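Local coordinates for protein bifunctional amylase/serine protease inhibitor (Zea mays, PDB 1BEA) that inhibits mammalian trypsin and, specifically, activated Hageman factor (factor XIIa), as a disulfide-bonded monomer of the cereal trypsin/alpha-amylase inhibitor family, at residues Trp22-Thr25 and Ser26-Gly30; Cys44-Glu47 and Leu48-Pro52; Arg92-Ala95 and Ala96-Val99. All blocks are in the same frame, centred on the assembly; numbering follows the deposited sequence.

The three interactions follow one another along the chain, each a local contact near the C-terminal end of a helix: interaction 1 on helix 18-29, interaction 2 on helix 37-49 and interaction 3 where helix 88-95 runs out into a loop. Their centres lie about 18 Å (1 and 2), 11 Å (1 and 3) and 14 Å (2 and 3) apart, yet every pair touches. Tyr23 meets the disulfide sulfur of Cys44, Phe94 lies against Val24, Thr28 and Tyr23, and Leu98 packs on Leu48 and Cys44. The ends of three helices thus meet in one interior in this small, helical, disulfide-rich inhibitor without beta strands.

Interaction 1. Residues Trp22-Thr25 and Ser26-Gly30; sequences WYVT and SRTCG
Ser26 and Thr28 turn their hydroxyls back onto carbonyl oxygens one helical turn earlier, in a local i to i+4 contact along the last two turns of helix 18-29, one of the helices of the cereal trypsin/alpha-amylase inhibitor fold. Ser26 OG lies 2.6 Å from Trp22 O, to which it donates, while Ser26 N donates to the same oxygen from the opposite face of the carbonyl plane. The serine can do this because its OG sits beside its own backbone N (chi1 -76°), on the side facing the preceding turn. Thr28 makes the same pair of bonds from a different rotamer: with OG1 between the backbone N and the carbonyl carbon (chi1 68°), its N and OG1 both donate to Val24 O, again from opposite faces, and the N-H bond is nearly straight. Each hydroxyl spends its proton within the helix, and each carbonyl oxygen is gripped twice. Between these two pairs, the bond from Arg27 N to Tyr23 O is long and weak.

Tyr23 OH bonds to Glu103 and the tyrosine ring meets Phe94 edge-to-face, whereas Thr25 OG1 is bonded to the carbonyl oxygen of Ile31, beyond the helix end. Ser26 packs on Trp37 and Leu40 of helix 37-49; its side chain is about 8 Å from that of Leu35, one of the two residues at the bond cleaved by target serine proteases. Gly30, the first residue after the helix, leaves helical angles with positive phi (81°). Just before it, Cys29, disulfide-bonded to Cys86, brings its CB to 3.2 Å from Thr25 O.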
ATOM      1  N   TRP A  22      -0.658  -6.776   4.883  1.00 18.02           N
ATOM      2  CA  TRP A  22      -0.692  -7.463   6.195  1.00 14.58           C
ATOM      3  C   TRP A  22      -0.476  -6.564   7.376  1.00 22.01           C
ATOM      4  O   TRP A  22      -0.995  -6.825   8.459  1.00 19.09           O
ATOM      5  CB  TRP A  22       0.396  -8.553   6.282  1.00 22.60           C
ATOM      6  CG  TRP A  22       0.154  -9.683   5.387  1.00 17.55           C
ATOM      7  CD1 TRP A  22       1.083 -10.340   4.643  1.00 32.18           C
ATOM      8  CD2 TRP A  22      -1.116 -10.244   5.039  1.00 26.50           C
ATOM      9  NE1 TRP A  22       0.469 -11.271   3.842  1.00 25.75           N
ATOM     10  CE2 TRP A  22      -0.880 -11.236   4.060  1.00 27.68           C
ATOM     11  CE3 TRP A  22      -2.440 -10.006   5.455  1.00 26.72           C
ATOM     12  CZ2 TRP A  22      -1.915 -11.986   3.492  1.00 24.13           C
ATOM     13  CZ3 TRP A  22      -3.453 -10.744   4.899  1.00 26.85           C
ATOM     14  CH2 TRP A  22      -3.193 -11.728   3.923  1.00 32.22           C
ATOM     15  N   TYR A  23       0.360  -5.552   7.191  1.00 21.02           N
ATOM     16  CA  TYR A  23       0.597  -4.589   8.256  1.00 24.65           C
ATOM     17  C   TYR A  23      -0.740  -3.830   8.461  1.00 22.97           C
ATOM     18  O   TYR A  23      -1.178  -3.607   9.578  1.00 26.11           O
ATOM     19  CB  TYR A  23       1.724  -3.641   7.846  1.00 24.39           C
ATOM     20  CG  TYR A  23       1.927  -2.466   8.775  1.00 28.40           C
ATOM     21  CD1 TYR A  23       1.731  -2.602  10.148  1.00 31.08           C
ATOM     22  CD2 TYR A  23       2.346  -1.230   8.292  1.00 27.39           C
ATOM     23  CE1 TYR A  23       1.945  -1.545  11.013  1.00 34.33           C
ATOM     24  CE2 TYR A  23       2.567  -0.158   9.157  1.00 25.71           C
ATOM     25  CZ  TYR A  23       2.367  -0.323  10.517  1.00 34.46           C
ATOM     26  OH  TYR A  23       2.563   0.732  11.400  1.00 39.95           O
ATOM     27  N   VAL A  24      -1.400  -3.483   7.372  1.00 22.27           N
ATOM     28  CA  VAL A  24      -2.653  -2.785   7.439  1.00 21.03           C
ATOM     29  C   VAL A  24      -3.769  -3.627   8.042  1.00 25.93           C
ATOM     30  O   VAL A  24      -4.569  -3.097   8.813  1.00 27.28           O
ATOM     31  CB  VAL A  24      -3.104  -2.320   6.050  1.00 21.46           C
ATOM     32  CG1 VAL A  24      -4.556  -1.917   6.073  1.00 17.80           C
ATOM     33  CG2 VAL A  24      -2.259  -1.147   5.614  1.00 23.08           C
ATOM     34  N   THR A  25      -3.858  -4.914   7.702  1.00 17.84           N
ATOM     35  CA  THR A  25      -4.934  -5.748   8.263  1.00 21.47           C
ATOM     36  C   THR A  25      -4.684  -6.124   9.737  1.00 28.45           C
ATOM     37  O   THR A  25      -5.626  -6.435  10.515  1.00 26.73           O
ATOM     38  CB  THR A  25      -5.147  -7.052   7.467  1.00 20.12           C
ATOM     39  OG1 THR A  25      -3.927  -7.800   7.410  1.00 15.19           O
ATOM     40  CG2 THR A  25      -5.598  -6.748   6.110  1.00 14.59           C
ATOM     41  N   SER A  26      -3.411  -6.100  10.115  1.00 22.96           N
ATOM     42  CA  SER A  26      -3.045  -6.428  11.462  1.00 29.53           C
ATOM     43  C   SER A  26      -3.732  -5.428  12.340  1.00 32.15           C
ATOM     44  O   SER A  26      -4.476  -5.798  13.250  1.00 36.38           O
ATOM     45  CB  SER A  26      -1.549  -6.304  11.632  1.00 28.94           C
ATOM     46  OG  SER A  26      -0.916  -7.413  11.041  1.00 34.59           O
ATOM     47  N   ARG A  27      -3.498  -4.156  12.019  1.00 32.25           N
ATOM     48  CA  ARG A  27      -4.064  -3.030  12.764  1.00 29.43           C
ATOM     49  C   ARG A  27      -5.571  -2.807  12.676  1.00 25.76           C
ATOM     50  O   ARG A  27      -6.256  -2.694  13.679  1.00 31.64           O
ATOM     51  CB  ARG A  27      -3.349  -1.742  12.372  1.00 30.69           C
ATOM     52  CG  ARG A  27      -3.857  -0.544  13.143  1.00 38.67           C
ATOM     53  CD  ARG A  27      -2.797   0.522  13.257  1.00 44.91           C
ATOM     54  NE  ARG A  27      -3.156   1.703  14.064  1.00 51.82           N
ATOM     55  CZ  ARG A  27      -4.366   2.267  14.168  1.00 54.99           C
ATOM     56  NH1 ARG A  27      -5.429   1.790  13.532  1.00 55.35           N
ATOM     57  NH2 ARG A  27      -4.508   3.358  14.911  1.00 62.99           N
ATOM     58  N   THR A  28      -6.113  -2.741  11.481  1.00 26.88           N
ATOM     59  CA  THR A  28      -7.535  -2.483  11.356  1.00 27.89           C
ATOM     60  C   THR A  28      -8.421  -3.699  11.561  1.00 29.32           C
ATOM     61  O   THR A  28      -9.485  -3.593  12.169  1.00 26.01           O
ATOM     62  CB  THR A  28      -7.819  -1.886  10.008  1.00 26.54           C
ATOM     63  OG1 THR A  28      -7.587  -2.881   8.994  1.00 29.91           O
ATOM     64  CG2 THR A  28      -6.895  -0.680   9.794  1.00 26.61           C
ATOM     65  N   CYS A  29      -7.989  -4.845  11.055  1.00 22.38           N
ATOM     66  CA  CYS A  29      -8.783  -6.032  11.215  1.00 25.49           C
ATOM     67  C   CYS A  29      -8.322  -6.940  12.318  1.00 25.21           C
ATOM     68  O   CYS A  29      -9.092  -7.829  12.701  1.00 27.10           O
ATOM     69  CB  CYS A  29      -8.790  -6.863   9.955  1.00 19.64           C
ATOM     70  SG  CYS A  29      -9.183  -5.929   8.478  1.00 31.23           S
ATOM     71  N   GLY A  30      -7.100  -6.776  12.821  1.00 24.24           N
ATOM     72  CA  GLY A  30      -6.647  -7.687  13.874  1.00 24.29           C
ATOM     73  C   GLY A  30      -6.139  -9.044  13.338  1.00 26.51           C
ATOM     74  O   GLY A  30      -5.950  -9.984  14.090  1.00 23.51           O
TER

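Interaction 2. Residues Cys44-Glu47 and Leu48-Pro52; sequences CCRE and LADIP
Arg46 and Asp50 meet one turn apart at the exposed side of helix 37-49, where the arginine chain, bent at chi2 and chi3, turns back beside the aspartate. The nearest approach of the two side chains is through the aliphatic part, Arg46 CD to Asp50 OD2 at 3.5 Å. The guanidinium and carboxylate planes lie 39° apart, and the salt bridge from Arg46 NH1 to Asp50 OD2 is long, at 3.8 Å; because the oxygen stands well out of the guanidinium plane, the link is electrostatic, without a directed hydrogen bond.

Beneath this pair the backbone keeps its i to i+4 bonds through Ala49: Leu48 N donates to Cys44 O and Ala49 N to Cys45 O, both at 2.9 Å. Asp50 N has two weak bonds, to Arg46 O (3.2 Å) and to Glu47 O (3.4 Å).

Glu47 OE1 accepts from the backbone N of Ser19, at the start of helix 18-29, and Arg56 takes up the carbonyl oxygens of Ala49 and Ile51. Leu48 is buried against Leu17 and Leu106, and Ile51 also rests on Leu17. The adjacent Cys44 and Cys45 tie the helix to Cys20 and Cys104 respectively, the paired-cysteine arrangement familiar from the prolamin superfamily, to which the cereal trypsin/alpha-amylase inhibitors belong.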
ATOM      1  N   CYS A  44       7.050  -3.467   5.381  1.00 23.38           N
ATOM      2  CA  CYS A  44       6.178  -2.720   4.493  1.00 22.97           C
ATOM      3  C   CYS A  44       6.952  -1.452   4.014  1.00 23.73           C
ATOM      4  O   CYS A  44       7.009  -1.120   2.831  1.00 23.94           O
ATOM      5  CB  CYS A  44       4.938  -2.323   5.284  1.00 28.61           C
ATOM      6  SG  CYS A  44       4.027  -0.920   4.584  1.00 25.62           S
ATOM      7  N   CYS A  45       7.559  -0.760   4.969  1.00 26.68           N
ATOM      8  CA  CYS A  45       8.315   0.458   4.688  1.00 24.96           C
ATOM      9  C   CYS A  45       9.387   0.128   3.701  1.00 25.05           C
ATOM     10  O   CYS A  45       9.529   0.780   2.698  1.00 24.46           O
ATOM     11  CB  CYS A  45       8.945   1.006   5.961  1.00 27.63           C
ATOM     12  SG  CYS A  45       7.689   1.736   7.082  1.00 25.80           S
ATOM     13  N   ARG A  46      10.150  -0.902   3.995  1.00 23.02           N
ATOM     14  CA  ARG A  46      11.200  -1.324   3.085  1.00 26.25           C
ATOM     15  C   ARG A  46      10.660  -1.499   1.675  1.00 26.52           C
ATOM     16  O   ARG A  46      11.303  -1.076   0.715  1.00 28.06           O
ATOM     17  CB  ARG A  46      11.790  -2.631   3.582  1.00 33.77           C
ATOM     18  CG  ARG A  46      13.208  -2.879   3.153  1.00 52.28           C
ATOM     19  CD  ARG A  46      13.198  -3.542   1.796  1.00 65.26           C
ATOM     20  NE  ARG A  46      13.706  -4.906   1.848  1.00 77.47           N
ATOM     21  CZ  ARG A  46      13.074  -5.963   1.341  1.00 85.39           C
ATOM     22  NH1 ARG A  46      11.893  -5.823   0.732  1.00 87.24           N
ATOM     23  NH2 ARG A  46      13.628  -7.168   1.441  1.00 91.12           N
ATOM     24  N   GLU A  47       9.486  -2.114   1.528  1.00 18.75           N
ATOM     25  CA  GLU A  47       8.906  -2.336   0.201  1.00 20.94           C
ATOM     26  C   GLU A  47       8.477  -1.045  -0.519  1.00 23.67           C
ATOM     27  O   GLU A  47       8.603  -0.916  -1.752  1.00 22.38           O
ATOM     28  CB  GLU A  47       7.686  -3.264   0.314  1.00 22.52           C
ATOM     29  CG  GLU A  47       8.059  -4.704   0.259  1.00 22.54           C
ATOM     30  CD  GLU A  47       6.952  -5.625   0.745  1.00 27.79           C
ATOM     31  OE1 GLU A  47       5.786  -5.178   0.865  1.00 20.84           O
ATOM     32  OE2 GLU A  47       7.260  -6.806   1.002  1.00 21.05           O
ATOM     33  N   LEU A  48       7.930  -0.119   0.262  1.00 19.03           N
ATOM     34  CA  LEU A  48       7.478   1.164  -0.247  1.00 23.28           C
ATOM     35  C   LEU A  48       8.679   2.013  -0.677  1.00 25.98           C
ATOM     36  O   LEU A  48       8.620   2.764  -1.650  1.00 29.71           O
ATOM     37  CB  LEU A  48       6.685   1.879   0.853  1.00 24.93           C
ATOM     38  CG  LEU A  48       5.727   3.052   0.544  1.00 26.25           C
ATOM     39  CD1 LEU A  48       4.836   2.788  -0.668  1.00 20.08           C
ATOM     40  CD2 LEU A  48       4.869   3.285   1.794  1.00 13.50           C
ATOM     41  N   ALA A  49       9.786   1.891   0.035  1.00 25.43           N
ATOM     42  CA  ALA A  49      10.958   2.658  -0.343  1.00 25.45           C
ATOM     43  C   ALA A  49      11.676   2.117  -1.575  1.00 27.84           C
ATOM     44  O   ALA A  49      12.417   2.880  -2.231  1.00 26.93           O
ATOM     45  CB  ALA A  49      11.915   2.714   0.790  1.00 24.16           C
ATOM     46  N   ASP A  50      11.485   0.828  -1.897  1.00 28.06           N
ATOM     47  CA  ASP A  50      12.155   0.242  -3.089  1.00 24.50           C
ATOM     48  C   ASP A  50      11.497   0.764  -4.360  1.00 26.15           C
ATOM     49  O   ASP A  50      12.004   0.605  -5.472  1.00 24.94           O
ATOM     50  CB  ASP A  50      12.080  -1.288  -3.076  1.00 34.01           C
ATOM     51  CG  ASP A  50      13.183  -1.925  -2.225  1.00 41.10           C
ATOM     52  OD1 ASP A  50      14.288  -1.362  -2.128  1.00 48.76           O
ATOM     53  OD2 ASP A  50      12.947  -2.998  -1.636  1.00 51.84           O
ATOM     54  N   ILE A  51      10.346   1.389  -4.176  1.00 21.74           N
ATOM     55  CA  ILE A  51       9.617   1.962  -5.269  1.00 21.98           C
ATOM     56  C   ILE A  51      10.114   3.412  -5.421  1.00 25.42           C
ATOM     57  O   ILE A  51      10.345   4.118  -4.435  1.00 26.95           O
ATOM     58  CB  ILE A  51       8.114   1.928  -4.979  1.00 18.40           C
ATOM     59  CG1 ILE A  51       7.574   0.500  -5.210  1.00 17.54           C
ATOM     60  CG2 ILE A  51       7.417   2.902  -5.849  1.00 10.85           C
ATOM     61  CD1 ILE A  51       6.178   0.255  -4.685  1.00 20.45           C
ATOM     62  N   PRO A  52      10.365   3.838  -6.663  1.00 28.71           N
ATOM     63  CA  PRO A  52      10.839   5.204  -6.946  1.00 25.06           C
ATOM     64  C   PRO A  52       9.920   6.198  -6.309  1.00 25.11           C
ATOM     65  O   PRO A  52       8.725   6.029  -6.355  1.00 25.17           O
ATOM     66  CB  PRO A  52      10.800   5.313  -8.467  1.00 24.61           C
ATOM     67  CG  PRO A  52      10.449   3.927  -8.996  1.00 28.21           C
ATOM     68  CD  PRO A  52      10.306   2.981  -7.862  1.00 28.21           C
TER

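Interaction 3. Residues Arg92-Ala95 and Ala96-Val99; sequences RGFA and ATLV
Ala96 N closes the last turn of helix 88-95 on Arg92 O, after which the backbone tightens into a type I beta turn from Ala95 to Leu98, where Leu98 N bonds to Ala95 O at 3.3 Å. The contact is therefore a helix exit, leading from one helix of the cereal inhibitor fold into the loop that follows it. The change of bonding pattern is visible in the donors: Thr97 N reaches back only three residues, to Phe94 O, and stands far above that carbonyl's plane (60° out of it).

Thr97 OG1 donates to the same oxygen, Phe94 O, at 3.2 Å, from much nearer the carbonyl plane. A chi1 of 89°, which sets this hydroxyl between the backbone N and the carbonyl carbon of Thr97, brings it to that acceptor, while CG2, beside the backbone N, lies 3.6 Å from Gly93 O. The same hydroxyl is 3.9 Å from Phe94 CE1, its side chain crossing that of the phenylalanine at about a right angle. At the neighbouring ring atom, Phe94 CZ touches Leu98 CD1 at 4.0 Å, so residues three and four positions on both meet the one aromatic ring, each approaching it obliquely.

Phe94 also rests on Val24 and Thr28, setting it against helix 18-29. Leu98 reaches helix 37-49 at Cys44 and Leu48, and Ala95 and Ala96 both lie on Met64 of helix 56-65. Arg92 turns instead to Asp65, with a salt bridge through NE. The Leu98 side chain is strained, nearly eclipsed at chi2 (9°), and its CD2 branch turns back to the turn's own carbonyl, 3.2 Å from Ala95 O.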
ATOM      1  N   ARG A  92      -8.587   1.149   4.383  1.00 26.06           N
ATOM      2  CA  ARG A  92      -8.201   2.233   3.471  1.00 29.08           C
ATOM      3  C   ARG A  92      -7.673   3.468   4.206  1.00 29.75           C
ATOM      4  O   ARG A  92      -6.604   4.027   3.886  1.00 31.88           O
ATOM      5  CB  ARG A  92      -9.412   2.690   2.684  1.00 28.80           C
ATOM      6  CG  ARG A  92      -9.558   2.103   1.322  1.00 33.88           C
ATOM      7  CD  ARG A  92     -10.656   2.835   0.574  1.00 23.70           C
ATOM      8  NE  ARG A  92     -10.169   3.570  -0.592  1.00 29.27           N
ATOM      9  CZ  ARG A  92      -9.909   4.868  -0.619  1.00 23.52           C
ATOM     10  NH1 ARG A  92     -10.064   5.608   0.453  1.00 31.06           N
ATOM     11  NH2 ARG A  92      -9.542   5.441  -1.738  1.00 23.24           N
ATOM     12  N   GLY A  93      -8.466   3.924   5.170  1.00 33.47           N
ATOM     13  CA  GLY A  93      -8.068   5.078   5.946  1.00 28.07           C
ATOM     14  C   GLY A  93      -6.666   4.902   6.487  1.00 28.21           C
ATOM     15  O   GLY A  93      -5.818   5.763   6.341  1.00 29.56           O
ATOM     16  N   PHE A  94      -6.387   3.761   7.094  1.00 27.06           N
ATOM     17  CA  PHE A  94      -5.069   3.581   7.646  1.00 24.17           C
ATOM     18  C   PHE A  94      -3.980   3.400   6.608  1.00 22.87           C
ATOM     19  O   PHE A  94      -2.839   3.811   6.834  1.00 25.43           O
ATOM     20  CB  PHE A  94      -5.045   2.390   8.578  1.00 25.36           C
ATOM     21  CG  PHE A  94      -3.668   2.058   9.066  1.00 29.79           C
ATOM     22  CD1 PHE A  94      -2.966   2.979   9.853  1.00 22.11           C
ATOM     23  CD2 PHE A  94      -3.042   0.863   8.693  1.00 28.17           C
ATOM     24  CE1 PHE A  94      -1.664   2.717  10.251  1.00 25.14           C
ATOM     25  CE2 PHE A  94      -1.741   0.591   9.086  1.00 21.71           C
ATOM     26  CZ  PHE A  94      -1.051   1.516   9.862  1.00 25.76           C
ATOM     27  N   ALA A  95      -4.317   2.776   5.480  1.00 19.63           N
ATOM     28  CA  ALA A  95      -3.317   2.540   4.431  1.00 24.21           C
ATOM     29  C   ALA A  95      -2.826   3.843   3.826  1.00 26.10           C
ATOM     30  O   ALA A  95      -1.684   3.950   3.403  1.00 28.80           O
ATOM     31  CB  ALA A  95      -3.897   1.666   3.321  1.00 18.96           C
ATOM     32  N   ALA A  96      -3.701   4.840   3.777  1.00 28.92           N
ATOM     33  CA  ALA A  96      -3.316   6.104   3.184  1.00 30.32           C
ATOM     34  C   ALA A  96      -2.222   6.852   3.966  1.00 30.57           C
ATOM     35  O   ALA A  96      -1.569   7.729   3.409  1.00 36.73           O
ATOM     36  CB  ALA A  96      -4.554   6.960   3.013  1.00 31.82           C
ATOM     37  N   THR A  97      -1.978   6.469   5.227  1.00 33.97           N
ATOM     38  CA  THR A  97      -0.973   7.130   6.087  1.00 28.12           C
ATOM     39  C   THR A  97       0.396   6.509   6.048  1.00 26.28           C
ATOM     40  O   THR A  97       1.327   6.966   6.703  1.00 25.48           O
ATOM     41  CB  THR A  97      -1.383   7.146   7.603  1.00 31.01           C
ATOM     42  OG1 THR A  97      -0.900   5.963   8.247  1.00 30.33           O
ATOM     43  CG2 THR A  97      -2.880   7.198   7.760  1.00 27.71           C
ATOM     44  N   LEU A  98       0.546   5.470   5.265  1.00 27.65           N
ATOM     45  CA  LEU A  98       1.823   4.799   5.287  1.00 28.07           C
ATOM     46  C   LEU A  98       3.028   5.683   4.990  1.00 25.93           C
ATOM     47  O   LEU A  98       4.031   5.560   5.688  1.00 24.63           O
ATOM     48  CB  LEU A  98       1.778   3.577   4.362  1.00 31.99           C
ATOM     49  CG  LEU A  98       1.441   2.229   5.029  1.00 32.11           C
ATOM     50  CD1 LEU A  98       0.992   2.358   6.475  1.00 23.37           C
ATOM     51  CD2 LEU A  98       0.375   1.580   4.207  1.00 28.29           C
ATOM     52  N   VAL A  99       2.956   6.570   3.984  1.00 26.30           N
ATOM     53  CA  VAL A  99       4.123   7.432   3.678  1.00 30.28           C
ATOM     54  C   VAL A  99       4.486   8.442   4.773  1.00 33.42           C
ATOM     55  O   VAL A  99       5.636   8.907   4.878  1.00 34.06           O
ATOM     56  CB  VAL A  99       3.934   8.265   2.380  1.00 31.93           C
ATOM     57  CG1 VAL A  99       3.693   7.354   1.221  1.00 28.57           C
ATOM     58  CG2 VAL A  99       2.785   9.259   2.541  1.00 27.04           C
TER